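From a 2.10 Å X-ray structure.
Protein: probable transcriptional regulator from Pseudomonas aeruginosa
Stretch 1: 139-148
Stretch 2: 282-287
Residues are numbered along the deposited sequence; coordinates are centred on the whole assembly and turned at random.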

# COMPACT_ATOMS: atom_id res chain seq x y z
N ARG C 139 -8.49 10.23 -6.50
CA ARG C 139 -9.18 10.49 -7.77
C ARG C 139 -10.68 10.62 -7.58
O ARG C 139 -11.19 10.25 -6.52
CB ARG C 139 -8.91 9.38 -8.78
CG ARG C 139 -9.21 7.98 -8.25
CD ARG C 139 -8.40 6.93 -9.02
NE ARG C 139 -9.12 6.53 -10.22
CZ ARG C 139 -8.54 6.13 -11.36
NH1 ARG C 139 -7.20 6.09 -11.45
NH2 ARG C 139 -9.30 5.78 -12.40
N LYS C 140 -11.37 11.14 -8.60
CA LYS C 140 -12.83 11.33 -8.56
C LYS C 140 -13.58 10.04 -8.18
O LYS C 140 -14.48 10.04 -7.34
CB LYS C 140 -13.38 11.83 -9.89
CG LYS C 140 -14.91 11.98 -9.86
CD LYS C 140 -15.46 13.00 -10.83
CE LYS C 140 -15.15 12.67 -12.29
NZ LYS C 140 -16.23 11.92 -13.02
N LEU C 141 -13.17 8.93 -8.78
CA LEU C 141 -13.97 7.73 -8.81
C LEU C 141 -13.05 6.52 -8.64
O LEU C 141 -12.46 6.06 -9.60
CB LEU C 141 -14.68 7.68 -10.16
CG LEU C 141 -16.07 7.09 -10.23
CD1 LEU C 141 -16.64 7.33 -11.60
CD2 LEU C 141 -15.99 5.59 -9.91
N SER C 142 -12.91 6.05 -7.41
CA SER C 142 -12.13 4.86 -7.11
C SER C 142 -13.12 3.71 -6.78
O SER C 142 -13.58 3.57 -5.63
CB SER C 142 -11.13 5.14 -5.98
OG SER C 142 -10.82 3.97 -5.22
N VAL C 143 -13.48 2.94 -7.82
CA VAL C 143 -14.40 1.78 -7.72
C VAL C 143 -13.98 0.82 -6.61
O VAL C 143 -14.83 0.19 -5.96
CB VAL C 143 -14.54 1.03 -9.10
CG1 VAL C 143 -13.16 0.75 -9.72
CG2 VAL C 143 -15.36 -0.26 -8.97
N GLU C 144 -12.67 0.74 -6.39
CA GLU C 144 -12.07 -0.03 -5.29
C GLU C 144 -12.69 0.39 -3.93
O GLU C 144 -13.20 -0.46 -3.16
CB GLU C 144 -10.52 0.13 -5.28
CG GLU C 144 -9.83 0.53 -6.64
CD GLU C 144 -8.32 0.96 -6.49
OE1 GLU C 144 -7.73 0.73 -5.40
OE2 GLU C 144 -7.74 1.52 -7.47
N ALA C 145 -12.69 1.71 -3.65
CA ALA C 145 -13.05 2.21 -2.33
C ALA C 145 -14.56 2.07 -2.09
O ALA C 145 -15.03 1.77 -0.97
CB ALA C 145 -12.56 3.64 -2.15
N LEU C 146 -15.30 2.28 -3.17
CA LEU C 146 -16.74 2.09 -3.20
C LEU C 146 -17.14 0.62 -2.89
O LEU C 146 -17.92 0.36 -1.97
CB LEU C 146 -17.33 2.58 -4.55
CG LEU C 146 -17.15 4.08 -4.89
CD1 LEU C 146 -17.72 4.46 -6.26
CD2 LEU C 146 -17.76 5.02 -3.79
N ALA C 147 -16.58 -0.34 -3.65
CA ALA C 147 -16.80 -1.80 -3.46
C ALA C 147 -16.64 -2.21 -1.99
O ALA C 147 -17.60 -2.67 -1.34
CB ALA C 147 -15.86 -2.59 -4.36
N SER C 148 -15.43 -1.98 -1.48
CA SER C 148 -15.09 -2.17 -0.08
C SER C 148 -16.14 -1.60 0.87
O SER C 148 -16.30 -2.08 2.01
CB SER C 148 -13.74 -1.48 0.23
OG SER C 148 -13.06 -1.10 -0.98
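Stretch 2, residues 282-287: LYSHVQ

A strand often presents alternate residues to a neighbouring helix, and the pairing of 282-287 with 139-148 illustrates the principle well. Residues 282-285 are extended, the end of a strand that begins earlier in the chain, and the backbone leaves that conformation at Val 286 (phi/psi -46/-38). The strand runs across the helix that starts at Val 143, with an angle of 64° between their N-to-C directions and a closest approach of 7.4 Å between axes. Of its residues, Tyr 283 and His 285 point toward the first stretch, whereas Ser 284 between them points away. The CA atoms come nearest at Leu 146 and His 285, 5.5 Å apart.

Apolar packing involves both leucines. Leu 141, in the loop before the helix, places CD1 over one face of the Tyr 283 ring, 4.0 Å from CD2 of Tyr 283. Five residues later, within the helix, Leu 146 (chi1 m, chi2 t) packs against the strand: its CD1 is 4.2 Å from the backbone C of Ser 284, and its CB is 3.7 Å from His 285 CB.

His 285, with chi1 t, brings its imidazole against the helix. Ala 147 CA sits over one ring face, 3.9 Å from the centroid formed by the ring atoms of His 285 and 23° off the normal, a CH-pi contact; Ala 147 CB also lies 3.6 Å from His 285 CD2. Val 143 CG2 approaches the same CD2 of His 285 at 3.8 Å.

Polar contact is sparse. The single hydrogen bond between the stretches runs from Lys 140 NZ to Tyr 283 OH, at 3.2 Å; although the lysine CA-to-CB bond points sideways, its long chain brings the amine to the phenol.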

# COMPACT_ATOMS: atom_id res chain seq x y z
N LEU C 282 -23.91 11.83 -7.95
CA LEU C 282 -23.64 11.04 -6.78
C LEU C 282 -23.31 9.67 -7.35
O LEU C 282 -24.15 9.05 -7.99
CB LEU C 282 -24.90 11.03 -5.92
CG LEU C 282 -24.84 10.13 -4.69
CD1 LEU C 282 -23.84 10.75 -3.69
CD2 LEU C 282 -26.26 9.87 -4.07
N TYR C 283 -22.09 9.21 -7.14
CA TYR C 283 -21.68 7.89 -7.57
C TYR C 283 -21.64 6.87 -6.42
O TYR C 283 -21.23 7.18 -5.30
CB TYR C 283 -20.30 7.93 -8.18
CG TYR C 283 -20.09 8.95 -9.26
CD1 TYR C 283 -19.58 10.22 -8.95
CD2 TYR C 283 -20.31 8.63 -10.61
CE1 TYR C 283 -19.34 11.16 -9.91
CE2 TYR C 283 -20.07 9.58 -11.61
CZ TYR C 283 -19.58 10.85 -11.24
OH TYR C 283 -19.33 11.83 -12.20
N SER C 284 -22.08 5.65 -6.75
CA SER C 284 -21.96 4.51 -5.88
C SER C 284 -21.75 3.21 -6.68
O SER C 284 -22.05 3.14 -7.89
CB SER C 284 -23.18 4.35 -4.99
OG SER C 284 -24.31 4.27 -5.82
N HIS C 285 -21.21 2.24 -5.96
CA HIS C 285 -21.10 0.85 -6.37
C HIS C 285 -22.44 0.09 -6.24
O HIS C 285 -23.09 0.14 -5.19
CB HIS C 285 -20.05 0.18 -5.49
CG HIS C 285 -19.46 -1.06 -6.10
ND1 HIS C 285 -20.14 -2.26 -6.16
CD2 HIS C 285 -18.26 -1.27 -6.69
CE1 HIS C 285 -19.39 -3.16 -6.76
NE2 HIS C 285 -18.24 -2.58 -7.09
N VAL C 286 -22.81 -0.63 -7.30
CA VAL C 286 -23.98 -1.55 -7.35
C VAL C 286 -24.09 -2.48 -6.11
O VAL C 286 -25.21 -2.75 -5.67
CB VAL C 286 -24.07 -2.34 -8.70
CG1 VAL C 286 -25.33 -3.16 -8.78
CG2 VAL C 286 -24.03 -1.37 -9.90
N GLN C 287 -22.96 -2.98 -5.59
CA GLN C 287 -22.87 -3.26 -4.12
C GLN C 287 -21.57 -2.81 -3.41
O GLN C 287 -21.62 -2.15 -2.35
CB GLN C 287 -23.20 -4.71 -3.74
CG GLN C 287 -23.87 -4.83 -2.30
CD GLN C 287 -23.85 -6.26 -1.67
OE1 GLN C 287 -23.20 -7.18 -2.19
NE2 GLN C 287 -24.57 -6.43 -0.54